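Long-range contacts in nucleocapsid (Crimean-congo hemorrhagic fever virus, PDB 4AKL), which probably binds single- and double-stranded RNA to package the viral genome, and probably also cuts DNA as a metal-dependent endonuclease: residues A[343-348]-A[361-366]; A[115-120]-A[368-373]. All blocks are in the same frame, centred on the assembly; numbering follows the deposited sequence. Where two conformers were deposited one is given.

Contact 1: A[343-348]-A[361-366]; sequences KMKKAL and ELFADD
The helical segment 343-348 and the irregular chain 361-366 stand well apart as backbones, their closest CA atoms, those of K345 and F363, 9.5 Å from each other, so side chains have to bridge the gap. This is helix-to-loop packing within the mainly helical globular part of the nucleocapsid: helix 341-350 presents one side to the loop that leaves helix 355-360, and F363 is the residue that reaches across. Its CG lies anti to its own carbonyl carbon (chi1 -72°), which sends the ring toward the helix, where M344, K345 and L348, neighbours along one side of it, receive it. L348 makes the tightest touch. Its CD1 methyl sits 3.6 Å from F363 CZ and just as near CE2, coming at the ring obliquely. M344 SD is the looser neighbour, 4.3 Å from F363 CZ.

K345 plays two roles. Its aliphatic part runs obliquely past the ring, with CG 3.8 Å from F363 CE2, and a bend at chi3 (86°) then carries the ammonium on toward two aspartates. Neither pairing closes into a salt bridge, so the attraction is probably longer-range and shared between them. D365 has stronger partners elsewhere: both its carboxylate oxygens are hydrogen-bonded, OD1 to the backbone N of A382. Elsewhere in the chain, Y360 meets F363 edge-to-face and L380 also touches it, while L348 packs on W355, L359 and F330, and M344 on L334. The ring is thus buried among apolar groups, with the charges gathered toward the more exposed D365 and D366. There K345 NZ stops 4.4 Å short of D366 OD2 and 4.5 Å short of D365 OD1.

Contact 2: A[115-120]-A[368-373]; sequences VEVPKI and FQQNRI
The F368 ring meets the 115-120 backbone with its CD1-CE1 side: E116 O lies near the ring plane at the edge, 3.5 Å from F368 CE1, while V115 O approaches CD1 obliquely. Within its own segment the ring has N371 C at its edge, in plane, and M375 from the following loop also touches the side chain. F368 CG is anti to the backbone N (chi1 -163°), and that torsion brings the CD1-CE1 side up against the two carbonyls.

Two irregular loop segments are joined here, the first running into helix 120-136 with K119 as its N-cap. They come closest at V115 and F368, whose CA atoms are 4.1 Å apart. One main-chain bond ties them: Q369 N donates to V115 O at 3.1 Å, nearly straight (175°) and in the carbonyl plane, on a lone pair. Beside that bond the side chains of V115 and Q369 lie side by side, pointing the same way. V115 CG1 is 3.6 Å from Q369 CD and almost equally far from OE1 and NE2, which puts the methyl over the flat of the amide. Further on, the V117 side chain crosses that of Q370 at about a right angle, its CG2 touching Q370 CG at 3.8 Å. The end of 368-373 is shaped by an Asx turn, N371 OD1 accepting from I373 N, and by D447, which takes the N-H of R372.

So this is a surface join between loops: one straight backbone hydrogen bond, the buried F368 ring against two carbonyl oxygens, Q369 lending its amide plane and Q370 its CB and CG, with both glutamines exposed.

How the contacts relate
Both contacts belong to the helical globular part of the chain and share the long loop between helices 355-360 and 385-392. Their centres lie 18 Å apart. In sequence order come 115-120, 343-348, 361-366 and 368-373, so contact 1 is a short-range closure nested inside the much longer excursion closed by contact 2. The loop is therefore fastened first to helix 341-350, then to the chain just after helix 110-113. Y110 and K114 from that same region also bond to the backbone oxygens of L362 and E361. The two contacts touch directly where R372 NH2 comes unusually close, 2.4 Å, to D365 O.

Contact 1: A[343-348]-A[361-366]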
ATOM      1  N   LYS A 343     -19.831  17.568   1.229  1.00 40.85           N
ATOM      2  CA  LYS A 343     -19.289  18.929   1.326  1.00 40.39           C
ATOM      3  C   LYS A 343     -17.843  19.033   0.885  1.00 38.48           C
ATOM      4  O   LYS A 343     -17.458  20.035   0.298  1.00 38.33           O
ATOM      5  CB  LYS A 343     -19.431  19.480   2.771  1.00 41.42           C
ATOM      6  CG  LYS A 343     -20.880  19.778   3.175  1.00 43.90           C
ATOM      7  CD  LYS A 343     -21.003  19.821   4.712  1.00 46.78           C
ATOM      8  CE  LYS A 343     -22.377  20.286   5.176  1.00 49.58           C
ATOM      9  NZ  LYS A 343     -23.521  19.711   4.375  1.00 51.12           N
ATOM     10  N   MET A 344     -17.020  18.011   1.171  1.00 36.53           N
ATOM     11  CA  MET A 344     -15.619  17.994   0.673  1.00 34.82           C
ATOM     12  C   MET A 344     -15.665  17.944  -0.858  1.00 34.37           C
ATOM     13  O   MET A 344     -14.959  18.662  -1.531  1.00 33.63           O
ATOM     14  CB  MET A 344     -14.902  16.785   1.261  1.00 34.43           C
ATOM     15  CG  MET A 344     -13.463  16.601   0.931  1.00 35.12           C
ATOM     16  SD  MET A 344     -13.236  15.789  -0.659  1.00 36.40           S
ATOM     17  CE  MET A 344     -13.615  14.131  -0.065  1.00 35.08           C
ATOM     18  N   LYS A 345     -16.548  17.134  -1.419  1.00 33.35           N
ATOM     19  CA  LYS A 345     -16.544  16.969  -2.852  1.00 33.30           C
ATOM     20  C   LYS A 345     -16.990  18.229  -3.588  1.00 33.45           C
ATOM     21  O   LYS A 345     -16.389  18.589  -4.643  1.00 32.44           O
ATOM     22  CB  LYS A 345     -17.357  15.740  -3.239  1.00 34.24           C
ATOM     23  CG  LYS A 345     -16.634  14.483  -2.942  1.00 35.86           C
ATOM     24  CD  LYS A 345     -17.496  13.217  -3.092  1.00 39.39           C
ATOM     25  CE  LYS A 345     -17.501  12.718  -4.470  1.00 41.87           C
ATOM     26  NZ  LYS A 345     -18.411  11.533  -4.601  1.00 45.11           N
ATOM     27  N   LYS A 346     -17.985  18.927  -3.005  1.00 33.27           N
ATOM     28  CA  LYS A 346     -18.528  20.151  -3.570  0.70 34.18           C
ATOM     29  C   LYS A 346     -17.536  21.310  -3.516  1.00 33.72           C
ATOM     30  O   LYS A 346     -17.568  22.229  -4.381  1.00 33.27           O
ATOM     31  CB  LYS A 346     -19.851  20.553  -2.852  0.70 35.65           C
ATOM     32  CG  LYS A 346     -20.977  19.459  -2.913  0.70 37.16           C
ATOM     33  CD  LYS A 346     -21.557  19.228  -4.329  0.70 38.25           C
ATOM     34  CE  LYS A 346     -22.294  17.853  -4.413  0.70 38.40           C
ATOM     35  NZ  LYS A 346     -22.757  17.533  -5.813  0.70 37.61           N
ATOM     36  N   ALA A 347     -16.670  21.275  -2.505  1.00 32.33           N
ATOM     37  CA  ALA A 347     -15.649  22.298  -2.344  1.00 32.35           C
ATOM     38  C   ALA A 347     -14.580  22.163  -3.451  1.00 31.72           C
ATOM     39  O   ALA A 347     -14.046  23.185  -3.928  1.00 32.11           O
ATOM     40  CB  ALA A 347     -15.005  22.198  -0.975  1.00 31.71           C
ATOM     41  N   LEU A 348     -14.277  20.922  -3.854  1.00 30.29           N
ATOM     42  CA  LEU A 348     -13.337  20.695  -5.011  1.00 30.25           C
ATOM     43  C   LEU A 348     -13.963  21.252  -6.301  1.00 31.39           C
ATOM     44  O   LEU A 348     -13.244  21.861  -7.113  1.00 32.22           O
ATOM     45  CB  LEU A 348     -12.969  19.233  -5.183  1.00 29.14           C
ATOM     46  CG  LEU A 348     -12.140  18.596  -4.061  1.00 28.33           C
ATOM     47  CD1 LEU A 348     -12.013  17.088  -4.262  1.00 25.66           C
ATOM     48  CD2 LEU A 348     -10.725  19.235  -4.018  1.00 28.05           C
ATOM     49  N   GLU A 361     -11.966  14.807 -10.754  1.00 28.28           N
ATOM     50  CA  GLU A 361     -12.153  13.874 -11.871  0.60 28.83           C
ATOM     51  C   GLU A 361     -11.427  12.542 -11.679  1.00 28.20           C
ATOM     52  O   GLU A 361     -11.769  11.558 -12.339  1.00 28.89           O
ATOM     53  CB  GLU A 361     -11.760  14.505 -13.174  0.60 29.61           C
ATOM     54  CG  GLU A 361     -12.089  13.687 -14.446  0.60 31.59           C
ATOM     55  CD  GLU A 361     -13.623  13.424 -14.722  0.60 32.59           C
ATOM     56  OE1 GLU A 361     -14.501  13.553 -13.817  0.60 32.66           O
ATOM     57  OE2 GLU A 361     -13.923  13.073 -15.864  0.60 33.08           O
ATOM     58  N   LEU A 362     -10.471  12.515 -10.769  1.00 27.12           N
ATOM     59  CA  LEU A 362      -9.805  11.263 -10.385  1.00 27.46           C
ATOM     60  C   LEU A 362     -10.688  10.294  -9.525  1.00 27.02           C
ATOM     61  O   LEU A 362     -10.469   9.073  -9.525  1.00 26.99           O
ATOM     62  CB  LEU A 362      -8.490  11.563  -9.681  1.00 25.77           C
ATOM     63  CG  LEU A 362      -7.523  12.479 -10.422  1.00 27.21           C
ATOM     64  CD1 LEU A 362      -6.256  12.684  -9.566  1.00 24.69           C
ATOM     65  CD2 LEU A 362      -7.189  11.962 -11.833  1.00 27.11           C
ATOM     66  N   PHE A 363     -11.680  10.828  -8.817  1.00 27.19           N
ATOM     67  CA  PHE A 363     -12.528   9.996  -7.962  1.00 26.94           C
ATOM     68  C   PHE A 363     -13.167   8.837  -8.674  1.00 27.63           C
ATOM     69  O   PHE A 363     -13.756   9.007  -9.738  1.00 28.43           O
ATOM     70  CB  PHE A 363     -13.651  10.806  -7.301  1.00 26.49           C
ATOM     71  CG  PHE A 363     -13.201  11.749  -6.215  1.00 26.60           C
ATOM     72  CD1 PHE A 363     -12.204  11.456  -5.377  1.00 28.33           C
ATOM     73  CD2 PHE A 363     -13.875  12.967  -6.022  1.00 30.63           C
ATOM     74  CE1 PHE A 363     -11.803  12.343  -4.346  1.00 29.97           C
ATOM     75  CE2 PHE A 363     -13.483  13.844  -5.032  1.00 31.19           C
ATOM     76  CZ  PHE A 363     -12.435  13.510  -4.174  1.00 30.62           C
ATOM     77  N   ALA A 364     -13.087   7.660  -8.080  1.00 27.24           N
ATOM     78  CA  ALA A 364     -13.753   6.485  -8.671  1.00 29.04           C
ATOM     79  C   ALA A 364     -15.016   6.023  -7.922  1.00 29.91           C
ATOM     80  O   ALA A 364     -15.581   4.946  -8.210  1.00 30.83           O
ATOM     81  CB  ALA A 364     -12.743   5.312  -8.781  1.00 28.58           C
ATOM     82  N   ASP A 365     -15.457   6.809  -6.961  1.00 30.55           N
ATOM     83  CA  ASP A 365     -16.558   6.389  -6.070  1.00 31.95           C
ATOM     84  C   ASP A 365     -17.793   5.868  -6.794  1.00 32.67           C
ATOM     85  O   ASP A 365     -18.369   4.891  -6.383  1.00 33.00           O
ATOM     86  CB  ASP A 365     -17.004   7.537  -5.142  1.00 32.19           C
ATOM     87  CG  ASP A 365     -15.823   8.085  -4.296  1.00 34.11           C
ATOM     88  OD1 ASP A 365     -14.912   8.683  -4.853  1.00 34.34           O
ATOM     89  OD2 ASP A 365     -15.810   7.865  -3.083  1.00 39.52           O
ATOM     90  N   ASP A 366     -18.177   6.524  -7.861  1.00 33.36           N
ATOM     91  CA  ASP A 366     -19.414   6.215  -8.566  1.00 35.24           C
ATOM     92  C   ASP A 366     -19.211   5.452  -9.834  1.00 35.48           C
ATOM     93  O   ASP A 366     -20.198   5.014 -10.447  1.00 36.54           O
ATOM     94  CB  ASP A 366     -20.150   7.530  -8.883  1.00 35.98           C
ATOM     95  CG  ASP A 366     -20.772   8.166  -7.639  1.00 38.58           C
ATOM     96  OD1 ASP A 366     -21.194   7.427  -6.705  1.00 42.86           O
ATOM     97  OD2 ASP A 366     -20.851   9.398  -7.598  1.00 42.14           O
TER

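Contact 2: A[115-120]-A[368-373]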
ATOM      1  N   VAL A 115     -12.890   2.159 -13.299  1.00 28.33           N
ATOM      2  CA  VAL A 115     -14.014   1.274 -13.584  1.00 30.05           C
ATOM      3  C   VAL A 115     -13.709  -0.204 -13.287  1.00 31.40           C
ATOM      4  O   VAL A 115     -14.529  -0.880 -12.692  1.00 31.43           O
ATOM      5  CB  VAL A 115     -14.431   1.418 -15.068  1.00 30.73           C
ATOM      6  CG1 VAL A 115     -15.528   0.466 -15.432  1.00 31.27           C
ATOM      7  CG2 VAL A 115     -14.869   2.922 -15.396  1.00 30.48           C
ATOM      8  N   GLU A 116     -12.526  -0.674 -13.710  1.00 32.68           N
ATOM      9  CA  GLU A 116     -12.193  -2.108 -13.695  1.00 34.69           C
ATOM     10  C   GLU A 116     -11.059  -2.474 -12.764  1.00 33.67           C
ATOM     11  O   GLU A 116     -10.159  -1.646 -12.425  1.00 33.39           O
ATOM     12  CB  GLU A 116     -11.764  -2.606 -15.075  1.00 36.28           C
ATOM     13  CG  GLU A 116     -12.565  -2.145 -16.308  1.00 40.38           C
ATOM     14  CD  GLU A 116     -13.852  -2.948 -16.559  1.00 44.32           C
ATOM     15  OE1 GLU A 116     -14.226  -3.767 -15.668  1.00 44.74           O
ATOM     16  OE2 GLU A 116     -14.477  -2.744 -17.649  1.00 46.10           O
ATOM     17  N   VAL A 117     -11.104  -3.733 -12.383  1.00 34.74           N
ATOM     18  CA  VAL A 117     -10.066  -4.409 -11.676  1.00 35.06           C
ATOM     19  C   VAL A 117      -8.769  -4.284 -12.477  1.00 35.06           C
ATOM     20  O   VAL A 117      -8.780  -4.400 -13.706  1.00 36.17           O
ATOM     21  CB  VAL A 117     -10.441  -5.904 -11.485  1.00 36.93           C
ATOM     22  CG1 VAL A 117      -9.232  -6.704 -10.952  1.00 38.65           C
ATOM     23  CG2 VAL A 117     -11.687  -6.030 -10.554  1.00 35.86           C
ATOM     24  N   PRO A 118      -7.658  -4.035 -11.811  1.00 34.57           N
ATOM     25  CA  PRO A 118      -6.419  -3.972 -12.553  1.00 35.67           C
ATOM     26  C   PRO A 118      -5.891  -5.352 -12.966  1.00 37.76           C
ATOM     27  O   PRO A 118      -6.185  -6.350 -12.330  1.00 38.62           O
ATOM     28  CB  PRO A 118      -5.458  -3.333 -11.571  1.00 34.45           C
ATOM     29  CG  PRO A 118      -5.960  -3.613 -10.268  1.00 33.70           C
ATOM     30  CD  PRO A 118      -7.452  -3.726 -10.382  1.00 34.08           C
ATOM     31  N   LYS A 119      -5.124  -5.379 -14.036  1.00 39.33           N
ATOM     32  CA  LYS A 119      -4.298  -6.547 -14.379  1.00 41.96           C
ATOM     33  C   LYS A 119      -3.185  -6.643 -13.344  1.00 41.32           C
ATOM     34  O   LYS A 119      -2.748  -5.629 -12.762  1.00 40.35           O
ATOM     35  CB  LYS A 119      -3.724  -6.383 -15.767  1.00 43.53           C
ATOM     36  CG  LYS A 119      -4.822  -6.437 -16.850  1.00 47.49           C
ATOM     37  CD  LYS A 119      -4.507  -5.552 -18.119  1.00 51.30           C
ATOM     38  CE  LYS A 119      -5.269  -4.193 -18.048  1.00 51.34           C
ATOM     39  NZ  LYS A 119      -4.686  -3.060 -18.892  1.00 53.31           N
ATOM     40  N   ILE A 120      -2.690  -7.843 -13.113  1.00 42.35           N
ATOM     41  CA  ILE A 120      -1.697  -8.028 -12.080  1.00 41.72           C
ATOM     42  C   ILE A 120      -0.421  -7.191 -12.412  1.00 41.22           C
ATOM     43  O   ILE A 120       0.207  -6.693 -11.520  1.00 38.90           O
ATOM     44  CB  ILE A 120      -1.408  -9.535 -11.852  1.00 43.84           C
ATOM     45  CG1 ILE A 120      -0.544  -9.774 -10.615  1.00 44.34           C
ATOM     46  CG2 ILE A 120      -0.737 -10.140 -13.074  1.00 45.46           C
ATOM     47  CD1 ILE A 120      -1.170  -9.407  -9.327  1.00 43.69           C
ATOM     48  N   PHE A 368     -16.581   2.798 -10.230  1.00 34.11           N
ATOM     49  CA  PHE A 368     -15.967   1.461 -10.020  1.00 34.41           C
ATOM     50  C   PHE A 368     -17.020   0.355  -9.883  1.00 36.18           C
ATOM     51  O   PHE A 368     -17.840   0.398  -9.007  1.00 36.21           O
ATOM     52  CB  PHE A 368     -14.973   1.474  -8.799  1.00 32.78           C
ATOM     53  CG  PHE A 368     -13.990   0.265  -8.774  1.00 31.68           C
ATOM     54  CD1 PHE A 368     -12.901   0.230  -9.592  1.00 29.09           C
ATOM     55  CD2 PHE A 368     -14.215  -0.829  -7.933  1.00 32.27           C
ATOM     56  CE1 PHE A 368     -12.035  -0.848  -9.577  1.00 29.80           C
ATOM     57  CE2 PHE A 368     -13.347  -1.919  -7.892  1.00 29.97           C
ATOM     58  CZ  PHE A 368     -12.266  -1.950  -8.702  1.00 29.24           C
ATOM     59  N   GLN A 369     -16.956  -0.627 -10.769  1.00 37.88           N
ATOM     60  CA  GLN A 369     -18.004  -1.582 -10.936  1.00 39.99           C
ATOM     61  C   GLN A 369     -17.882  -2.884 -10.074  1.00 40.64           C
ATOM     62  O   GLN A 369     -18.766  -3.730 -10.142  1.00 42.89           O
ATOM     63  CB  GLN A 369     -18.110  -1.926 -12.425  1.00 41.37           C
ATOM     64  CG  GLN A 369     -18.548  -0.741 -13.264  1.00 42.81           C
ATOM     65  CD  GLN A 369     -18.736  -1.051 -14.741  1.00 45.46           C
ATOM     66  OE1 GLN A 369     -18.305  -2.101 -15.243  1.00 45.43           O
ATOM     67  NE2 GLN A 369     -19.386  -0.112 -15.464  1.00 46.59           N
ATOM     68  N   GLN A 370     -16.822  -3.031  -9.295  1.00 39.26           N
ATOM     69  CA  GLN A 370     -16.573  -4.261  -8.529  1.00 39.93           C
ATOM     70  C   GLN A 370     -16.362  -3.961  -7.039  1.00 38.27           C
ATOM     71  O   GLN A 370     -16.432  -2.809  -6.604  1.00 35.83           O
ATOM     72  CB  GLN A 370     -15.331  -4.974  -9.112  1.00 40.46           C
ATOM     73  CG  GLN A 370     -15.414  -5.311 -10.635  1.00 42.95           C
ATOM     74  CD  GLN A 370     -16.440  -6.334 -10.929  1.00 46.91           C
ATOM     75  OE1 GLN A 370     -16.692  -7.238 -10.102  1.00 48.76           O
ATOM     76  NE2 GLN A 370     -17.072  -6.228 -12.120  1.00 48.97           N
ATOM     77  N   ASN A 371     -16.096  -5.012  -6.259  1.00 39.00           N
ATOM     78  CA  ASN A 371     -15.737  -4.837  -4.851  1.00 38.35           C
ATOM     79  C   ASN A 371     -14.490  -3.950  -4.764  1.00 37.76           C
ATOM     80  O   ASN A 371     -13.506  -4.212  -5.415  1.00 36.43           O
ATOM     81  CB  ASN A 371     -15.483  -6.176  -4.190  1.00 39.62           C
ATOM     82  CG  ASN A 371     -15.362  -6.070  -2.689  1.00 38.88           C
ATOM     83  OD1 ASN A 371     -14.630  -5.245  -2.170  1.00 38.77           O
ATOM     84  ND2 ASN A 371     -16.073  -6.911  -1.993  1.00 40.81           N
ATOM     85  N   ARG A 372     -14.575  -2.906  -3.944  1.00 37.11           N
ATOM     86  CA  ARG A 372     -13.516  -1.938  -3.781  1.00 37.24           C
ATOM     87  C   ARG A 372     -12.215  -2.458  -3.331  1.00 36.14           C
ATOM     88  O   ARG A 372     -11.208  -1.831  -3.557  1.00 35.26           O
ATOM     89  CB  ARG A 372     -13.934  -0.858  -2.763  1.00 37.33           C
ATOM     90  CG  ARG A 372     -14.508   0.380  -3.357  1.00 40.98           C
ATOM     91  CD  ARG A 372     -15.485   0.109  -4.417  1.00 46.58           C
ATOM     92  NE  ARG A 372     -16.428   1.184  -4.792  1.00 52.84           N
ATOM     93  CZ  ARG A 372     -16.449   2.492  -4.432  1.00 54.28           C
ATOM     94  NH1 ARG A 372     -15.571   3.096  -3.610  1.00 53.83           N
ATOM     95  NH2 ARG A 372     -17.434   3.235  -4.934  1.00 55.87           N
ATOM     96  N   ILE A 373     -12.212  -3.598  -2.677  1.00 36.44           N
ATOM     97  CA  ILE A 373     -10.984  -4.197  -2.252  1.00 36.31           C
ATOM     98  C   ILE A 373     -10.075  -4.437  -3.487  1.00 36.02           C
ATOM     99  O   ILE A 373      -8.824  -4.479  -3.378  1.00 35.70           O
ATOM    100  CB  ILE A 373     -11.295  -5.496  -1.441  1.00 37.67           C
ATOM    101  CG1 ILE A 373     -10.100  -5.955  -0.591  1.00 40.34           C
ATOM    102  CG2 ILE A 373     -11.744  -6.640  -2.397  1.00 39.34           C
ATOM    103  CD1 ILE A 373      -9.550  -4.941   0.503  1.00 41.05           C
TER